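Local coordinates for protein alternansucrase (Leuconostoc mesenteroides, PDB 6HVG) that belongs to glycoside hydrolase family 70, binding a calcium ion and joining a TIM-barrel-containing enzyme core to choline-binding-type repeats on both sides in sequence, at residues Q490-S493 and E499-R502; L255-Q260 and Q270-K275; L1073-G1078 and H1146-Q1151; N1340-V1345 and N1376-D1381. All blocks are in the same frame, centred on the assembly; numbering follows the deposited sequence.

Interaction 1: Q490-S493 and E499-R502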
loop_
_atom_site.group_PDB
_atom_site.type_symbol
_atom_site.label_atom_id
_atom_site.label_comp_id
_atom_site.label_asym_id
_atom_site.label_seq_id
_atom_site.Cartn_x
_atom_site.Cartn_y
_atom_site.Cartn_z
ATOM N N GLN A 490 25.542 -31.209 -26.723
ATOM C CA GLN A 490 26.358 -30.631 -27.796
ATOM C C GLN A 490 26.763 -29.173 -27.551
ATOM O O GLN A 490 27.911 -28.796 -27.807
ATOM C CB GLN A 490 25.627 -30.751 -29.138
ATOM C CG GLN A 490 25.545 -32.181 -29.672
ATOM C CD GLN A 490 24.589 -32.318 -30.841
ATOM O OE1 GLN A 490 23.878 -31.374 -31.190
ATOM N NE2 GLN A 490 24.544 -33.508 -31.433
ATOM N N GLN A 491 25.821 -28.360 -27.071
ATOM C CA GLN A 491 26.123 -26.972 -26.745
ATOM C C GLN A 491 26.943 -26.869 -25.455
ATOM O O GLN A 491 27.595 -25.848 -25.247
ATOM C CB GLN A 491 24.864 -26.115 -26.655
ATOM C CG GLN A 491 24.063 -25.967 -27.939
ATOM C CD GLN A 491 24.605 -24.942 -28.922
ATOM O OE1 GLN A 491 24.760 -25.226 -30.116
ATOM N NE2 GLN A 491 24.845 -23.717 -28.433
ATOM N N ILE A 492 26.899 -27.899 -24.598
ATOM C CA ILE A 492 27.788 -27.966 -23.425
ATOM C C ILE A 492 29.245 -28.209 -23.838
ATOM O O ILE A 492 30.174 -27.597 -23.293
ATOM C CB ILE A 492 27.318 -29.036 -22.395
ATOM C CG1 ILE A 492 26.073 -28.540 -21.659
ATOM C CG2 ILE A 492 28.402 -29.359 -21.363
ATOM C CD1 ILE A 492 25.289 -29.612 -20.934
ATOM N N SER A 493 29.440 -29.109 -24.793
ATOM C CA SER A 493 30.770 -29.361 -25.354
ATOM C C SER A 493 31.298 -28.157 -26.135
ATOM O O SER A 493 32.452 -27.773 -25.979
ATOM C CB SER A 493 30.724 -30.597 -26.243
ATOM O OG SER A 493 30.410 -31.729 -25.461
ATOM N N GLU A 499 26.509 -22.684 -17.705
ATOM C CA GLU A 499 25.837 -21.472 -17.220
ATOM C C GLU A 499 24.768 -21.001 -18.182
ATOM O O GLU A 499 23.742 -20.478 -17.765
ATOM C CB GLU A 499 26.842 -20.341 -16.935
ATOM C CG GLU A 499 27.847 -20.639 -15.820
ATOM C CD GLU A 499 27.202 -20.924 -14.456
ATOM O OE1 GLU A 499 26.177 -20.277 -14.114
ATOM O OE2 GLU A 499 27.726 -21.799 -13.720
ATOM N N TRP A 500 25.017 -21.167 -19.474
ATOM C CA TRP A 500 24.006 -20.860 -20.498
ATOM C C TRP A 500 22.689 -21.634 -20.251
ATOM O O TRP A 500 21.598 -21.109 -20.489
ATOM C CB TRP A 500 24.546 -21.157 -21.910
ATOM C CG TRP A 500 24.694 -22.599 -22.139
ATOM C CD1 TRP A 500 25.753 -23.384 -21.777
ATOM C CD2 TRP A 500 23.717 -23.470 -22.712
ATOM N NE1 TRP A 500 25.509 -24.682 -22.121
ATOM C CE2 TRP A 500 24.262 -24.767 -22.696
ATOM C CE3 TRP A 500 22.433 -23.278 -23.248
ATOM C CZ2 TRP A 500 23.565 -25.875 -23.197
ATOM C CZ3 TRP A 500 21.750 -24.378 -23.740
ATOM C CH2 TRP A 500 22.321 -25.661 -23.713
ATOM N N LEU A 501 22.811 -22.878 -19.768
ATOM C CA LEU A 501 21.658 -23.736 -19.451
ATOM C C LEU A 501 20.971 -23.300 -18.152
ATOM O O LEU A 501 19.754 -23.214 -18.098
ATOM C CB LEU A 501 22.095 -25.198 -19.347
ATOM C CG LEU A 501 21.017 -26.285 -19.191
ATOM C CD1 LEU A 501 20.048 -26.380 -20.360
ATOM C CD2 LEU A 501 21.697 -27.631 -19.026
ATOM N N ARG A 502 21.744 -22.980 -17.121
ATOM C CA ARG A 502 21.167 -22.428 -15.888
ATOM C C ARG A 502 20.237 -21.262 -16.208
ATOM O O ARG A 502 19.139 -21.162 -15.677
ATOM C CB ARG A 502 22.256 -21.953 -14.924
ATOM C CG ARG A 502 23.089 -23.066 -14.311
ATOM C CD ARG A 502 22.430 -23.649 -13.080
ATOM N NE ARG A 502 23.235 -24.709 -12.479
ATOM C CZ ARG A 502 22.872 -25.446 -11.433
ATOM N NH1 ARG A 502 21.699 -25.275 -10.846
ATOM N NH2 ARG A 502 23.680 -26.390 -10.978
#

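Interaction 2: L255-Q260 and Q270-K275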
loop_
_atom_site.group_PDB
_atom_site.type_symbol
_atom_site.label_atom_id
_atom_site.label_comp_id
_atom_site.label_asym_id
_atom_site.label_seq_id
_atom_site.Cartn_x
_atom_site.Cartn_y
_atom_site.Cartn_z
ATOM N N LEU A 255 -19.843 -1.289 -41.681
ATOM C CA LEU A 255 -21.031 -0.743 -42.330
ATOM C C LEU A 255 -21.719 0.184 -41.343
ATOM O O LEU A 255 -21.954 -0.192 -40.199
ATOM C CB LEU A 255 -21.965 -1.861 -42.737
ATOM C CG LEU A 255 -23.221 -1.526 -43.542
ATOM C CD1 LEU A 255 -22.870 -0.744 -44.817
ATOM C CD2 LEU A 255 -23.984 -2.797 -43.915
ATOM N N GLN A 256 -21.964 1.430 -41.753
ATOM C CA GLN A 256 -22.616 2.418 -40.890
ATOM C C GLN A 256 -23.671 3.260 -41.633
ATOM O O GLN A 256 -23.630 3.391 -42.856
ATOM C CB GLN A 256 -21.549 3.304 -40.267
ATOM C CG GLN A 256 -20.649 2.556 -39.278
ATOM C CD GLN A 256 -19.335 3.240 -38.993
ATOM O OE1 GLN A 256 -18.937 4.199 -39.674
ATOM N NE2 GLN A 256 -18.630 2.737 -37.977
ATOM N N TYR A 257 -24.649 3.793 -40.899
ATOM C CA TYR A 257 -25.686 4.642 -41.512
ATOM C C TYR A 257 -25.615 6.078 -41.032
ATOM O O TYR A 257 -25.315 6.338 -39.881
ATOM C CB TYR A 257 -27.080 4.107 -41.234
ATOM C CG TYR A 257 -28.096 4.886 -42.015
ATOM C CD1 TYR A 257 -28.208 4.695 -43.374
ATOM C CD2 TYR A 257 -28.909 5.845 -41.417
ATOM C CE1 TYR A 257 -29.115 5.401 -44.130
ATOM C CE2 TYR A 257 -29.813 6.562 -42.163
ATOM C CZ TYR A 257 -29.913 6.328 -43.515
ATOM O OH TYR A 257 -30.805 7.080 -44.243
ATOM N N PHE A 258 -25.881 7.033 -41.914
ATOM C CA PHE A 258 -25.889 8.434 -41.486
ATOM C C PHE A 258 -27.172 9.138 -41.933
ATOM O O PHE A 258 -27.620 8.983 -43.065
ATOM C CB PHE A 258 -24.664 9.150 -42.047
ATOM C CG PHE A 258 -23.375 8.747 -41.397
ATOM C CD1 PHE A 258 -22.599 7.721 -41.915
ATOM C CD2 PHE A 258 -22.928 9.395 -40.278
ATOM C CE1 PHE A 258 -21.418 7.329 -41.293
ATOM C CE2 PHE A 258 -21.728 9.018 -39.656
ATOM C CZ PHE A 258 -20.968 7.986 -40.174
ATOM N N ASN A 259 -27.764 9.933 -41.054
ATOM C CA ASN A 259 -28.991 10.634 -41.402
ATOM C C ASN A 259 -28.713 11.759 -42.395
ATOM O O ASN A 259 -27.560 12.083 -42.681
ATOM C CB ASN A 259 -29.710 11.124 -40.141
ATOM C CG ASN A 259 -29.077 12.341 -39.505
ATOM O OD1 ASN A 259 -28.138 12.938 -40.024
ATOM N ND2 ASN A 259 -29.601 12.714 -38.352
ATOM N N GLN A 260 -29.767 12.363 -42.911
ATOM C CA GLN A 260 -29.620 13.345 -43.970
ATOM C C GLN A 260 -28.827 14.589 -43.543
ATOM O O GLN A 260 -28.404 15.365 -44.399
ATOM C CB GLN A 260 -30.989 13.747 -44.504
ATOM C CG GLN A 260 -31.828 12.611 -45.083
ATOM C CD GLN A 260 -33.178 13.119 -45.555
ATOM O OE1 GLN A 260 -33.714 14.095 -45.006
ATOM N NE2 GLN A 260 -33.728 12.483 -46.591
ATOM N N GLN A 270 -32.938 0.756 -38.874
ATOM C CA GLN A 270 -32.901 1.774 -39.902
ATOM C C GLN A 270 -33.205 1.150 -41.243
ATOM O O GLN A 270 -32.504 0.234 -41.662
ATOM C CB GLN A 270 -31.504 2.379 -39.909
ATOM C CG GLN A 270 -31.258 3.421 -40.982
ATOM C CD GLN A 270 -32.210 4.579 -40.910
ATOM O OE1 GLN A 270 -32.807 4.937 -41.908
ATOM N NE2 GLN A 270 -32.357 5.173 -39.718
ATOM N N ASP A 271 -34.235 1.655 -41.919
ATOM C CA ASP A 271 -34.668 1.094 -43.193
ATOM C C ASP A 271 -33.935 1.771 -44.338
ATOM O O ASP A 271 -34.384 2.776 -44.875
ATOM C CB ASP A 271 -36.181 1.227 -43.376
ATOM C CG ASP A 271 -36.952 0.580 -42.262
ATOM O OD1 ASP A 271 -37.413 -0.573 -42.426
ATOM O OD2 ASP A 271 -37.069 1.225 -41.199
ATOM N N VAL A 272 -32.782 1.216 -44.691
ATOM C CA VAL A 272 -31.962 1.724 -45.783
ATOM C C VAL A 272 -31.973 0.665 -46.843
ATOM O O VAL A 272 -31.787 -0.497 -46.538
ATOM C CB VAL A 272 -30.498 1.919 -45.360
ATOM C CG1 VAL A 272 -29.742 2.747 -46.396
ATOM C CG2 VAL A 272 -30.446 2.546 -43.981
ATOM N N ASN A 273 -32.126 1.084 -48.087
ATOM C CA ASN A 273 -32.424 0.187 -49.205
ATOM C C ASN A 273 -33.781 -0.501 -48.988
ATOM O O ASN A 273 -34.680 0.075 -48.371
ATOM C CB ASN A 273 -31.278 -0.812 -49.494
ATOM C CG ASN A 273 -29.942 -0.122 -49.780
ATOM O OD1 ASN A 273 -29.879 1.042 -50.207
ATOM N ND2 ASN A 273 -28.859 -0.846 -49.537
ATOM N N ASN A 274 -33.950 -1.709 -49.507
ATOM C CA ASN A 274 -35.124 -2.489 -49.161
ATOM C C ASN A 274 -35.035 -2.911 -47.688
ATOM O O ASN A 274 -36.023 -2.900 -46.957
ATOM C CB ASN A 274 -35.194 -3.714 -50.069
ATOM C CG ASN A 274 -36.476 -4.494 -49.897
ATOM O OD1 ASN A 274 -36.920 -4.725 -48.781
ATOM N ND2 ASN A 274 -37.075 -4.912 -51.005
ATOM N N LYS A 275 -33.810 -3.162 -47.247
ATOM C CA LYS A 275 -33.513 -3.895 -46.021
ATOM C C LYS A 275 -33.684 -3.046 -44.753
ATOM O O LYS A 275 -33.907 -1.821 -44.787
ATOM C CB LYS A 275 -32.055 -4.408 -46.096
ATOM C CG LYS A 275 -31.653 -4.801 -47.522
ATOM C CD LYS A 275 -30.550 -5.825 -47.630
ATOM C CE LYS A 275 -30.231 -6.100 -49.099
ATOM N NZ LYS A 275 -29.353 -7.296 -49.248
#

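Interaction 3: L1073-G1078 and H1146-Q1151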
loop_
_atom_site.group_PDB
_atom_site.type_symbol
_atom_site.label_atom_id
_atom_site.label_comp_id
_atom_site.label_asym_id
_atom_site.label_seq_id
_atom_site.Cartn_x
_atom_site.Cartn_y
_atom_site.Cartn_z
ATOM N N LEU A 1073 23.350 24.185 18.041
ATOM C CA LEU A 1073 22.201 24.841 17.394
ATOM C C LEU A 1073 20.846 24.381 17.940
ATOM O O LEU A 1073 19.914 25.181 18.053
ATOM C CB LEU A 1073 22.256 24.622 15.876
ATOM C CG LEU A 1073 21.102 25.199 15.031
ATOM C CD1 LEU A 1073 20.914 26.700 15.247
ATOM C CD2 LEU A 1073 21.328 24.906 13.562
ATOM N N PHE A 1074 20.759 23.099 18.283
ATOM C CA PHE A 1074 19.542 22.495 18.822
ATOM C C PHE A 1074 19.311 22.744 20.301
ATOM O O PHE A 1074 18.173 22.759 20.757
ATOM C CB PHE A 1074 19.567 20.988 18.557
ATOM C CG PHE A 1074 19.751 20.652 17.104
ATOM C CD1 PHE A 1074 18.838 21.114 16.154
ATOM C CD2 PHE A 1074 20.859 19.945 16.681
ATOM C CE1 PHE A 1074 19.031 20.872 14.830
ATOM C CE2 PHE A 1074 21.046 19.680 15.352
ATOM C CZ PHE A 1074 20.130 20.155 14.436
ATOM N N LYS A 1075 20.377 22.926 21.067
ATOM C CA LYS A 1075 20.221 23.317 22.458
ATOM C C LYS A 1075 19.468 24.634 22.515
ATOM O O LYS A 1075 18.541 24.774 23.303
ATOM C CB LYS A 1075 21.579 23.437 23.150
ATOM C CG LYS A 1075 21.531 23.724 24.648
ATOM C CD LYS A 1075 22.927 24.097 25.141
ATOM C CE LYS A 1075 22.926 24.690 26.545
ATOM N NZ LYS A 1075 22.692 23.634 27.573
ATOM N N GLU A 1076 19.860 25.575 21.657
ATOM C CA GLU A 1076 19.289 26.928 21.645
ATOM C C GLU A 1076 17.873 27.022 21.047
ATOM O O GLU A 1076 17.174 28.008 21.279
ATOM C CB GLU A 1076 20.273 27.915 20.984
ATOM C CG GLU A 1076 21.385 28.348 21.961
ATOM C CD GLU A 1076 22.774 28.524 21.333
ATOM O OE1 GLU A 1076 23.243 27.639 20.578
ATOM O OE2 GLU A 1076 23.421 29.554 21.620
ATOM N N LEU A 1077 17.448 25.988 20.314
ATOM C CA LEU A 1077 16.046 25.854 19.884
ATOM C C LEU A 1077 15.170 25.118 20.889
ATOM O O LEU A 1077 13.966 24.984 20.693
ATOM C CB LEU A 1077 15.959 25.162 18.529
ATOM C CG LEU A 1077 16.546 25.952 17.338
ATOM C CD1 LEU A 1077 16.572 25.077 16.086
ATOM C CD2 LEU A 1077 15.782 27.249 17.079
ATOM N N GLY A 1078 15.761 24.656 21.979
ATOM C CA GLY A 1078 15.001 24.052 23.064
ATOM C C GLY A 1078 14.723 22.565 22.873
ATOM O O GLY A 1078 13.845 22.023 23.528
ATOM N N HIS A 1146 24.646 14.738 24.513
ATOM C CA HIS A 1146 24.702 14.782 25.978
ATOM C C HIS A 1146 25.521 15.967 26.505
ATOM O O HIS A 1146 25.108 16.627 27.445
ATOM C CB HIS A 1146 25.252 13.470 26.542
ATOM C CG HIS A 1146 24.372 12.289 26.277
ATOM N ND1 HIS A 1146 24.859 11.003 26.198
ATOM C CD2 HIS A 1146 23.039 12.205 26.051
ATOM C CE1 HIS A 1146 23.857 10.176 25.960
ATOM N NE2 HIS A 1146 22.744 10.881 25.860
ATOM N N LYS A 1147 26.662 16.240 25.893
ATOM C CA LYS A 1147 27.413 17.462 26.179
ATOM C C LYS A 1147 26.553 18.745 26.022
ATOM O O LYS A 1147 26.822 19.743 26.684
ATOM C CB LYS A 1147 28.674 17.546 25.301
ATOM C CG LYS A 1147 29.853 16.717 25.802
ATOM C CD LYS A 1147 30.745 17.571 26.720
ATOM C CE LYS A 1147 31.967 16.830 27.281
ATOM N NZ LYS A 1147 31.654 16.031 28.499
ATOM N N ASN A 1148 25.536 18.716 25.160
ATOM C CA ASN A 1148 24.590 19.831 25.025
ATOM C C ASN A 1148 23.216 19.564 25.657
ATOM O O ASN A 1148 22.216 20.212 25.293
ATOM C CB ASN A 1148 24.406 20.208 23.562
ATOM C CG ASN A 1148 25.664 20.751 22.937
ATOM O OD1 ASN A 1148 25.754 21.940 22.616
ATOM N ND2 ASN A 1148 26.643 19.883 22.753
ATOM N N GLY A 1149 23.179 18.642 26.622
ATOM C CA GLY A 1149 22.003 18.416 27.466
ATOM C C GLY A 1149 20.781 17.920 26.735
ATOM O O GLY A 1149 19.660 18.150 27.159
ATOM N N MET A 1150 21.001 17.218 25.635
ATOM C CA MET A 1150 19.920 16.592 24.873
ATOM C C MET A 1150 20.024 15.081 24.964
ATOM O O MET A 1150 21.114 14.530 25.064
ATOM C CB MET A 1150 20.005 16.983 23.411
ATOM C CG MET A 1150 19.573 18.406 23.137
ATOM S SD MET A 1150 19.690 18.830 21.400
ATOM C CE MET A 1150 21.438 19.171 21.281
ATOM N N GLN A 1151 18.872 14.428 24.932
ATOM C CA GLN A 1151 18.790 12.980 24.894
ATOM C C GLN A 1151 18.829 12.443 23.472
ATOM O O GLN A 1151 18.545 13.153 22.534
ATOM C CB GLN A 1151 17.494 12.515 25.542
ATOM C CG GLN A 1151 17.351 12.782 27.025
ATOM C CD GLN A 1151 15.987 12.370 27.519
ATOM O OE1 GLN A 1151 15.385 11.408 27.012
ATOM N NE2 GLN A 1151 15.485 13.081 28.511
#

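Interaction 4: N1340-V1345 and N1376-D1381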
loop_
_atom_site.group_PDB
_atom_site.type_symbol
_atom_site.label_atom_id
_atom_site.label_comp_id
_atom_site.label_asym_id
_atom_site.label_seq_id
_atom_site.Cartn_x
_atom_site.Cartn_y
_atom_site.Cartn_z
ATOM N N ASN A 1340 -28.042 -39.374 -9.511
ATOM C CA ASN A 1340 -27.616 -37.975 -9.412
ATOM C C ASN A 1340 -26.159 -37.785 -9.814
ATOM O O ASN A 1340 -25.274 -38.394 -9.220
ATOM C CB ASN A 1340 -27.823 -37.434 -7.985
ATOM C CG ASN A 1340 -27.925 -35.919 -7.944
ATOM O OD1 ASN A 1340 -27.317 -35.223 -8.743
ATOM N ND2 ASN A 1340 -28.657 -35.402 -6.989
ATOM N N PRO A 1341 -25.901 -36.945 -10.831
ATOM C CA PRO A 1341 -24.524 -36.666 -11.237
ATOM C C PRO A 1341 -23.773 -35.795 -10.257
ATOM O O PRO A 1341 -22.547 -35.781 -10.285
ATOM C CB PRO A 1341 -24.679 -35.949 -12.586
ATOM C CG PRO A 1341 -26.086 -35.458 -12.628
ATOM C CD PRO A 1341 -26.880 -36.390 -11.785
ATOM N N ILE A 1342 -24.483 -35.077 -9.394
ATOM C CA ILE A 1342 -23.850 -34.205 -8.407
ATOM C C ILE A 1342 -23.266 -35.031 -7.282
ATOM O O ILE A 1342 -23.971 -35.801 -6.658
ATOM C CB ILE A 1342 -24.865 -33.228 -7.787
ATOM C CG1 ILE A 1342 -25.454 -32.295 -8.856
ATOM C CG2 ILE A 1342 -24.224 -32.395 -6.702
ATOM C CD1 ILE A 1342 -26.678 -31.520 -8.396
ATOM N N ARG A 1343 -21.985 -34.841 -7.010
ATOM C CA ARG A 1343 -21.315 -35.560 -5.947
ATOM C C ARG A 1343 -20.607 -34.602 -5.025
ATOM O O ARG A 1343 -19.999 -33.633 -5.463
ATOM C CB ARG A 1343 -20.290 -36.551 -6.508
ATOM C CG ARG A 1343 -19.788 -37.605 -5.485
ATOM C CD ARG A 1343 -18.567 -38.305 -6.018
ATOM N NE ARG A 1343 -18.048 -39.441 -5.251
ATOM C CZ ARG A 1343 -17.182 -39.339 -4.253
ATOM N NH1 ARG A 1343 -16.801 -38.162 -3.781
ATOM N NH2 ARG A 1343 -16.723 -40.430 -3.685
ATOM N N THR A 1344 -20.683 -34.907 -3.735
ATOM C CA THR A 1344 -19.968 -34.181 -2.700
ATOM C C THR A 1344 -18.601 -34.781 -2.573
ATOM O O THR A 1344 -18.478 -35.956 -2.333
ATOM C CB THR A 1344 -20.692 -34.326 -1.361
ATOM O OG1 THR A 1344 -21.969 -33.693 -1.459
ATOM C CG2 THR A 1344 -19.900 -33.706 -0.231
ATOM N N VAL A 1345 -17.574 -33.960 -2.705
ATOM C CA VAL A 1345 -16.194 -34.400 -2.626
ATOM C C VAL A 1345 -15.512 -33.865 -1.368
ATOM O O VAL A 1345 -15.524 -32.677 -1.130
ATOM C CB VAL A 1345 -15.410 -33.917 -3.883
ATOM C CG1 VAL A 1345 -13.969 -34.401 -3.863
ATOM C CG2 VAL A 1345 -16.098 -34.377 -5.161
ATOM N N ASN A 1376 -34.094 -30.474 -11.177
ATOM C CA ASN A 1376 -33.589 -29.242 -10.568
ATOM C C ASN A 1376 -32.291 -28.757 -11.222
ATOM O O ASN A 1376 -31.392 -29.543 -11.472
ATOM C CB ASN A 1376 -33.298 -29.442 -9.070
ATOM C CG ASN A 1376 -34.497 -29.935 -8.302
ATOM O OD1 ASN A 1376 -35.381 -29.158 -7.989
ATOM N ND2 ASN A 1376 -34.531 -31.222 -7.986
ATOM N N VAL A 1377 -32.168 -27.454 -11.447
ATOM C CA VAL A 1377 -30.980 -26.909 -12.092
ATOM C C VAL A 1377 -30.072 -26.262 -11.060
ATOM O O VAL A 1377 -30.534 -25.541 -10.191
ATOM C CB VAL A 1377 -31.327 -25.896 -13.209
ATOM C CG1 VAL A 1377 -30.055 -25.414 -13.878
ATOM C CG2 VAL A 1377 -32.246 -26.553 -14.239
ATOM N N TYR A 1378 -28.774 -26.553 -11.157
ATOM C CA TYR A 1378 -27.746 -25.967 -10.300
ATOM C C TYR A 1378 -26.700 -25.299 -11.194
ATOM O O TYR A 1378 -26.687 -25.537 -12.401
ATOM C CB TYR A 1378 -27.079 -27.052 -9.457
ATOM C CG TYR A 1378 -28.013 -27.839 -8.557
ATOM C CD1 TYR A 1378 -28.813 -28.856 -9.051
ATOM C CD2 TYR A 1378 -28.073 -27.566 -7.181
ATOM C CE1 TYR A 1378 -29.659 -29.569 -8.207
ATOM C CE2 TYR A 1378 -28.910 -28.273 -6.337
ATOM C CZ TYR A 1378 -29.694 -29.276 -6.845
ATOM O OH TYR A 1378 -30.506 -29.974 -5.993
ATOM N N TYR A 1379 -25.841 -24.457 -10.619
ATOM C CA TYR A 1379 -24.734 -23.871 -11.366
ATOM C C TYR A 1379 -23.401 -24.219 -10.713
ATOM O O TYR A 1379 -23.303 -24.316 -9.499
ATOM C CB TYR A 1379 -24.865 -22.341 -11.459
ATOM C CG TYR A 1379 -23.708 -21.634 -12.180
ATOM C CD1 TYR A 1379 -22.611 -21.154 -11.490
ATOM C CD2 TYR A 1379 -23.728 -21.455 -13.562
ATOM C CE1 TYR A 1379 -21.566 -20.516 -12.147
ATOM C CE2 TYR A 1379 -22.682 -20.818 -14.225
ATOM C CZ TYR A 1379 -21.613 -20.348 -13.509
ATOM O OH TYR A 1379 -20.567 -19.747 -14.172
ATOM N N PHE A 1380 -22.377 -24.379 -11.552
ATOM C CA PHE A 1380 -21.056 -24.776 -11.101
ATOM C C PHE A 1380 -20.016 -23.790 -11.626
ATOM O O PHE A 1380 -20.012 -23.473 -12.828
ATOM C CB PHE A 1380 -20.790 -26.227 -11.559
ATOM C CG PHE A 1380 -21.816 -27.192 -11.046
ATOM C CD1 PHE A 1380 -21.643 -27.816 -9.833
ATOM C CD2 PHE A 1380 -22.982 -27.433 -11.751
ATOM C CE1 PHE A 1380 -22.604 -28.678 -9.343
ATOM C CE2 PHE A 1380 -23.955 -28.303 -11.265
ATOM C CZ PHE A 1380 -23.764 -28.918 -10.057
ATOM N N ASP A 1381 -19.118 -23.356 -10.742
ATOM C CA ASP A 1381 -18.219 -22.241 -11.032
ATOM C C ASP A 1381 -16.983 -22.614 -11.887
ATOM O O ASP A 1381 -16.851 -23.732 -12.347
ATOM C CB ASP A 1381 -17.814 -21.540 -9.729
ATOM C CG ASP A 1381 -16.859 -22.336 -8.894
ATOM O OD1 ASP A 1381 -16.226 -23.285 -9.424
ATOM O OD2 ASP A 1381 -16.712 -22.000 -7.691
#

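Interaction 1: Q490-S493 and E499-R502
The indole of W500 lies against Q491 and I492 where two consecutive helices, 474-495 and 499-511, are joined by a short loop, and the indole is the bridge between them. W500 holds chi1 at 70°, with CG between its own backbone N and carbonyl carbon, a crowded position that sends the ring out toward helix 474-495. CB of Q491 approaches the benzo half obliquely, 3.7 Å from W500 CZ2. Beyond that CB the glutamine chain folds at chi2 (-80°), and its carboxamide is carried clear of the indole. I492 comes from a different direction. Its CG1 stays near the ring plane at the indole edge, 3.9 Å from W500 NE1 and 4.0 Å from W500 CZ2, and the two side chains cross at about a right angle. No hydrogen bond links the two segments; the polar end of the indole makes a weak one to the S497 backbone carbonyl in the connecting loop. Further out, I492 and L501 both touch strand 437-438, at R437 and P438 respectively. Against the indole itself, CB of L501 sits 4.0 Å above the ring plane, over its centre.

Interaction 2: L255-Q260 and Q270-K275
Y257 has its ring anti to the backbone N (chi1 -173°), and Q270 CG is likewise anti to its own backbone N; the glutamine then turns at chi2 (58°), which lays its carboxamide parallel to the ring, above its CD2-CE2 rim. Amide and ring planes differ by just 6°, a stacked arrangement, although the two side chains as wholes cross at about a right angle. Q270 CG makes a CH-pi contact over the ring face, 3.6 Å from the Y257 ring centroid. The amide carbon continues outward along the same side of the ring, with Q270 CD 3.4 Å from Y257 CE2. Q270 OE1 runs on toward the phenol end and reaches 3.7 Å from Y257 OH, with no hydrogen bond between them. The setting is a choline-binding repeat, a chain of small beta-hairpins: segment 255-260 belongs to the hairpin of strands 249-251 and 254-256, and segment 270-275 to the link between strands 268-270 and 277-279. F279 of the last strand touches both Y257 and Q270. V272 adds its methyls obliquely to the tyrosine, with CG1 3.5 Å from Y257 CE1; the still closer fit modelled for CG2 is doubtful. An inverse gamma turn centred on D271 brings V272 round to this position, with a weak bond from V272 N to Q270 O, and D271 itself forms a salt bridge to R276.

Interaction 3: L1073-G1078 and H1146-Q1151
K1075 stretches its side chain past the backbone carbonyl of N1148, joining the ends of helices 1063-1075 and 1135-1147 in the TIM barrel. Starting at the root, K1075 CB lies 4.3 Å from CB of N1148 and 3.9 Å from N1148 O. CG makes the nearest approach of the chain, 3.6 Å from N1148 O, and CD follows at 4.0 Å from the same oxygen. CE swings past it, and the bend at chi4 (74°) brings NZ back to 4.1 Å from N1148 O, too far for a hydrogen bond. Deeper in, M1150 sets its thioether against the other helix end, with SD 3.6 Å from F1074 CB and the CE methyl 3.9 Å from K1075 N. The ring of F1074 turns to the barrel strands, stacking on Y1046 and meeting F1082 edge-to-face. Both helices close in Schellman motifs, at G1078 and G1149, just ahead of the adjacent parallel strands 1081-1083 and 1151-1156. The side-chain amide of N1148 is turned back to A1144 O. Across the segments the contact is therefore van der Waals packing on a sulfur and an aliphatic chain, and the lysine charge probably adds a weak attraction to the carbonyl oxygen.

Interaction 4: N1340-V1345 and N1376-D1381
I1342 presses its CD1 methyl onto the face of the Y1378 ring and its CG1 against the edge of F1380, two aromatics that reach out from the same strand. The methyl makes a CH-pi contact: CD1 is 3.7 Å from the Y1378 ring centroid, 23° off the ring normal, and closest to Y1378 CD1 at 3.5 Å. Its place is displaced toward the rim of the ring, on the CD1-CE1 side. F1380 is met differently, CG1 of I1342 lying near the plane of that ring, 4.0 Å from F1380 CZ. An extended chi2 (167°) in the isoleucine puts CD1 at full reach, so one branch serves both aromatics while CG2, anti to the backbone N, makes no contact with either ring. Y1378 and F1380 share nearly the same chi1, with CG beside the backbone N in each, and being two residues apart on a strand they project toward I1342 together. Behind the isoleucine, an Asx turn fixes the start of its strand: I1342 N donates to N1340 OD1 at 2.9 Å, a fairly straight bond (158° at the hydrogen) whose donor stands above the carbonyl plane. Next outward comes Y1357, which touches P1341 as well. It belongs to strand 1354-1357, the antiparallel partner of 1342-1345, whereas strand 1377-1380 pairs with 1368-1371. Two successive beta-hairpins, the second in a putative cell wall binding repeat, thus pack through side chains, with Y1357 of strand 1354-1357 touching both I1342 and F1380.

Along the chain the order is interaction 2, then 1, 3 and 4, each closing before the next opens. Interaction 2 lies in a choline-binding repeat; interactions 1 and 3 fall within the family 70 range yet stand about 65 Å apart, centre to centre; interaction 4 joins hairpins in the C-terminal part. None touches another: even the nearest pair, 2 and 4, has centres about 49 Å apart and nearest atoms about 33 Å apart. Interactions 2 and 3, about 86 Å between centres, lie on opposite sides of the chain's centre. The contacts therefore record separate local packing solutions, helix against helix in 1, helix ends and the turns that follow them in 3, hairpin against hairpin in 2 and 4, within one large multidomain chain.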